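Local coordinates for hypothetical protein XAC2396 (Xanthomonas axonopodis pv. citri, PDB 2G3W) that is of unknown function but has a compact fold built around a variation of the PD-(D/E)XK nuclease motif, at residues A5-A10 / S26-Q31; S15-G20 / I156-V161. All coordinates share one frame; numbering follows the deposited sequence.

Contact 1: residues A5-A10 / S26-Q31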
# COMPACT_ATOMS: atom_id res chain seq x y z
N ALA A 5 -22.34 29.51 4.09
CA ALA A 5 -21.12 28.96 3.47
C ALA A 5 -20.15 30.07 3.01
O ALA A 5 -20.57 31.18 2.74
CB ALA A 5 -21.47 28.03 2.29
N THR A 6 -18.86 29.77 2.95
CA THR A 6 -17.88 30.74 2.46
C THR A 6 -17.05 30.10 1.37
O THR A 6 -16.60 28.94 1.51
CB THR A 6 -16.93 31.28 3.57
OG1 THR A 6 -16.06 30.25 4.00
CG2 THR A 6 -17.70 31.78 4.81
N VAL A 7 -16.82 30.85 0.29
CA VAL A 7 -16.12 30.37 -0.89
C VAL A 7 -14.65 30.69 -0.83
O VAL A 7 -14.25 31.82 -0.58
CB VAL A 7 -16.67 31.01 -2.20
CG1 VAL A 7 -16.00 30.38 -3.40
CG2 VAL A 7 -18.17 30.86 -2.30
N ARG A 8 -13.83 29.68 -1.11
CA ARG A 8 -12.40 29.83 -1.14
C ARG A 8 -11.87 29.56 -2.53
O ARG A 8 -12.42 28.73 -3.24
CB ARG A 8 -11.76 28.86 -0.15
CG ARG A 8 -12.46 28.93 1.20
CD ARG A 8 -11.53 28.64 2.30
NE ARG A 8 -12.13 28.74 3.62
CZ ARG A 8 -11.72 29.60 4.55
NH1 ARG A 8 -10.74 30.45 4.28
NH2 ARG A 8 -12.29 29.59 5.75
N ARG A 9 -10.79 30.25 -2.88
CA ARG A 9 -10.07 29.99 -4.11
C ARG A 9 -8.82 29.18 -3.81
O ARG A 9 -8.14 29.42 -2.81
CB ARG A 9 -9.68 31.31 -4.80
CG ARG A 9 -10.83 32.10 -5.44
CD ARG A 9 -10.23 33.29 -6.23
NE ARG A 9 -11.20 34.06 -7.01
CZ ARG A 9 -11.62 35.29 -6.71
NH1 ARG A 9 -11.17 35.93 -5.64
NH2 ARG A 9 -12.49 35.90 -7.51
N ALA A 10 -8.50 28.24 -4.69
CA ALA A 10 -7.27 27.48 -4.54
C ALA A 10 -6.62 27.27 -5.88
O ALA A 10 -7.26 26.80 -6.81
CB ALA A 10 -7.56 26.15 -3.89
N SER A 26 -7.16 25.79 -11.16
CA SER A 26 -7.80 26.91 -10.52
C SER A 26 -9.12 26.44 -9.94
O SER A 26 -10.07 26.15 -10.67
CB SER A 26 -8.05 28.02 -11.56
OG SER A 26 -8.52 29.18 -10.93
N LEU A 27 -9.17 26.35 -8.61
CA LEU A 27 -10.32 25.78 -7.93
C LEU A 27 -11.09 26.79 -7.08
O LEU A 27 -10.53 27.78 -6.63
CB LEU A 27 -9.86 24.62 -7.02
CG LEU A 27 -9.14 23.46 -7.71
CD1 LEU A 27 -8.81 22.44 -6.68
CD2 LEU A 27 -9.98 22.83 -8.82
N THR A 28 -12.36 26.47 -6.86
CA THR A 28 -13.28 27.18 -5.99
C THR A 28 -13.92 26.14 -5.11
O THR A 28 -14.36 25.09 -5.60
CB THR A 28 -14.33 27.89 -6.88
OG1 THR A 28 -13.82 29.17 -7.25
CG2 THR A 28 -15.69 28.03 -6.19
N LEU A 29 -13.92 26.39 -3.79
CA LEU A 29 -14.50 25.48 -2.80
C LEU A 29 -15.46 26.22 -1.92
O LEU A 29 -15.08 27.24 -1.32
CB LEU A 29 -13.42 24.81 -1.92
CG LEU A 29 -12.39 23.88 -2.53
CD1 LEU A 29 -11.18 24.72 -2.96
CD2 LEU A 29 -11.99 22.84 -1.48
N ALA A 30 -16.70 25.75 -1.87
CA ALA A 30 -17.70 26.32 -0.98
C ALA A 30 -17.54 25.59 0.35
O ALA A 30 -17.76 24.41 0.40
CB ALA A 30 -19.10 26.11 -1.52
N GLN A 31 -17.18 26.29 1.41
CA GLN A 31 -17.05 25.66 2.73
C GLN A 31 -18.38 25.68 3.48
O GLN A 31 -18.84 26.74 3.90
CB GLN A 31 -15.98 26.35 3.58
CG GLN A 31 -15.76 25.66 4.93
CD GLN A 31 -14.52 26.17 5.66
OE1 GLN A 31 -13.85 27.08 5.19
NE2 GLN A 31 -14.21 25.56 6.80
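NE and NH2 of R8 converge on one oxygen of Q31, OE1, at 2.9 Å from NE and 3.0 Å from NH2. OE1 lies at the edge of the guanidinium and in its plane, while the amide is turned 49° against that plane. Q31 sets CG anti to its backbone N (chi1 -177°) and runs extended from there; R8 is bent at chi2 (-149°), which places CD. The other end of the amide is held as well, because Q31 NE2 donates to E35 O and D37 OD1; the amide is thus fixed at both of its polar atoms. T6 runs alongside Q31 on this same face, in the same direction.

Further along, the face turns apolar and tight. A10 CB rests 4.0 Å from CD1 of L29 and also meets L27 CB. From helix 37-49, L44 packs on A10 and L27, and F47 on L27, while F57 of strand 56-57 packs on both leucines. Strands 6-16 and 21-31 form an antiparallel beta hairpin at one end of the sheet, with 21-31 as an edge strand within this chain. Backbone bonds pair T6 with Q31, R8 with L29 and A10 with L27, among them R8 N to L29 O at 2.7 Å. V7 with A30 and R9 with T28 are the non-hydrogen-bonded pairs between them.

Those four residues make up the opposite, solvent-exposed face, where contact is sparse. Across the strands, V7 CG1 meets T28 CG2 at 3.7 Å, the two side chains crossing obliquely. R9 stretches outward instead, its side chain straight as far as NE, and it approaches the partner strand with little more than CB, 4.1 Å from L27 O.

Contact 2: residues S15-G20 / I156-V161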
# COMPACT_ATOMS: atom_id res chain seq x y z
N SER A 15 2.92 18.47 -9.13
CA SER A 15 4.03 17.72 -9.70
C SER A 15 3.99 16.34 -9.10
O SER A 15 4.53 16.09 -8.01
CB SER A 15 5.35 18.40 -9.36
OG SER A 15 5.44 19.64 -10.01
N ASP A 16 3.31 15.44 -9.79
CA ASP A 16 3.14 14.08 -9.30
C ASP A 16 4.08 13.17 -10.07
O ASP A 16 3.78 12.77 -11.20
CB ASP A 16 1.69 13.63 -9.47
CG ASP A 16 1.40 12.30 -8.79
OD1 ASP A 16 2.31 11.46 -8.59
OD2 ASP A 16 0.24 12.07 -8.42
N MSE A 17 5.22 12.85 -9.46
CA MSE A 17 6.21 11.90 -9.99
C MSE A 17 5.61 10.50 -10.15
O MSE A 17 5.92 9.77 -11.09
CB MSE A 17 7.40 11.80 -9.03
CG MSE A 17 8.58 12.72 -9.31
SE MSE A 17 9.93 12.76 -7.86
CE MSE A 17 9.37 11.22 -6.77
N ASP A 18 4.77 10.12 -9.20
CA ASP A 18 4.20 8.77 -9.18
C ASP A 18 3.25 8.47 -10.36
O ASP A 18 3.22 7.34 -10.85
CB ASP A 18 3.49 8.50 -7.83
CG ASP A 18 4.45 8.55 -6.63
OD1 ASP A 18 5.67 8.41 -6.82
OD2 ASP A 18 3.97 8.71 -5.48
N ARG A 19 2.51 9.49 -10.80
CA ARG A 19 1.47 9.33 -11.84
C ARG A 19 1.93 9.75 -13.23
O ARG A 19 1.29 9.39 -14.22
CB ARG A 19 0.25 10.21 -11.52
CG ARG A 19 -0.77 9.67 -10.53
CD ARG A 19 -1.76 10.81 -10.15
NE ARG A 19 -2.78 11.01 -11.17
CZ ARG A 19 -3.59 12.06 -11.28
NH1 ARG A 19 -3.51 13.07 -10.42
NH2 ARG A 19 -4.46 12.10 -12.27
N GLY A 20 3.00 10.54 -13.28
CA GLY A 20 3.32 11.28 -14.49
C GLY A 20 2.31 12.39 -14.72
O GLY A 20 1.94 12.67 -15.86
N ILE A 156 4.27 15.37 -5.32
CA ILE A 156 4.02 13.95 -4.99
C ILE A 156 5.12 13.09 -5.58
O ILE A 156 5.45 13.21 -6.77
CB ILE A 156 2.62 13.49 -5.45
CG1 ILE A 156 1.55 14.48 -4.93
CG2 ILE A 156 2.34 12.06 -4.97
CD1 ILE A 156 0.12 14.21 -5.44
N GLN A 157 5.73 12.26 -4.72
CA GLN A 157 6.90 11.46 -5.07
C GLN A 157 7.06 10.28 -4.10
O GLN A 157 7.10 10.48 -2.88
CB GLN A 157 8.17 12.34 -5.07
CG GLN A 157 8.74 12.74 -3.68
CD GLN A 157 7.86 13.70 -2.85
OE1 GLN A 157 6.90 14.28 -3.35
NE2 GLN A 157 8.22 13.87 -1.59
N ASP A 158 7.15 9.06 -4.62
CA ASP A 158 7.30 7.86 -3.78
C ASP A 158 6.22 7.70 -2.69
O ASP A 158 6.51 7.26 -1.58
CB ASP A 158 8.71 7.81 -3.17
CG ASP A 158 9.79 7.70 -4.22
OD1 ASP A 158 9.50 7.15 -5.31
OD2 ASP A 158 10.93 8.15 -3.96
N GLY A 159 4.99 8.07 -3.02
CA GLY A 159 3.85 7.96 -2.10
C GLY A 159 3.77 9.05 -1.04
O GLY A 159 2.87 9.04 -0.19
N GLU A 160 4.70 9.99 -1.09
CA GLU A 160 4.76 11.09 -0.15
C GLU A 160 4.20 12.36 -0.81
O GLU A 160 4.46 12.63 -1.99
CB GLU A 160 6.20 11.29 0.28
CG GLU A 160 6.43 12.45 1.18
CD GLU A 160 7.87 12.56 1.61
OE1 GLU A 160 8.71 13.04 0.82
OE2 GLU A 160 8.15 12.20 2.77
N VAL A 161 3.44 13.13 -0.04
CA VAL A 161 2.84 14.35 -0.58
C VAL A 161 3.27 15.55 0.26
O VAL A 161 3.22 15.50 1.48
CB VAL A 161 1.27 14.24 -0.72
CG1 VAL A 161 0.63 13.87 0.58
CG2 VAL A 161 0.65 15.53 -1.32
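The carboxylate of D16 lies flat against I156: CB, CG2 and CD1 of the isoleucine all sit over one face, with CB 3.7 Å from D16 CG. From the opposite face comes the backbone N of R19, which donates to D16 OD1 from well above the plane and makes an Asx motif. D16 and I156 pair where strands 6-16 and 149-157 run parallel, and both project to the same side of the sheet; chi1 of -171° sets only D16 CG, anti to its backbone N. The carboxylate of D18 is used differently, through its edge. OD1 takes the N-H of D158 at 2.7 Å on its syn lone pair, and OD2 takes that of G159, also at 2.7 Å and on the syn side, while I156 CG2 approaches OD2 from over a face.

I156 straddles D16, its N bonded to S15 O at 2.8 Å and its O accepting from M17 N at 2.7 Å. Strand 149-157 then reverses through a type I' turn from Q157 to E160, making a beta hairpin with a two-residue loop, D158 and G159, closed by backbone bonds between Q157 and E160. D18 collects the N-H groups of both loop residues.

D158 OD1 stands 4.3 Å from D18 OD1 and accepts a hydrogen bond from Y74 N of the second subunit, so the turn also meets the dimer partner. Two N-H donors would be expected to favour a charged D18, with the nearby acidic D158 working against it and a long, weak ion pair to R54 of the second subunit perhaps easing the repulsion.

How the contacts relate
Strand 6-16 serves both contacts, pairing near its start with 21-31 in contact 1 and at its end with 149-157 in contact 2. It is the strand between those two in the sheet, antiparallel to the first and parallel to the second. The contact centres lie 25 Å apart and the nearest atoms about 11 Å, with no touch. Helix 37-49 spans the interval: L44 packs on contact 1 and L49 on I156 of contact 2. Their surroundings differ, since contact 2 reaches the second subunit and contact 1 does not. An acetate about 4 Å from the R9 side chain, probably from the crystallisation liquor, lies beside contact 1.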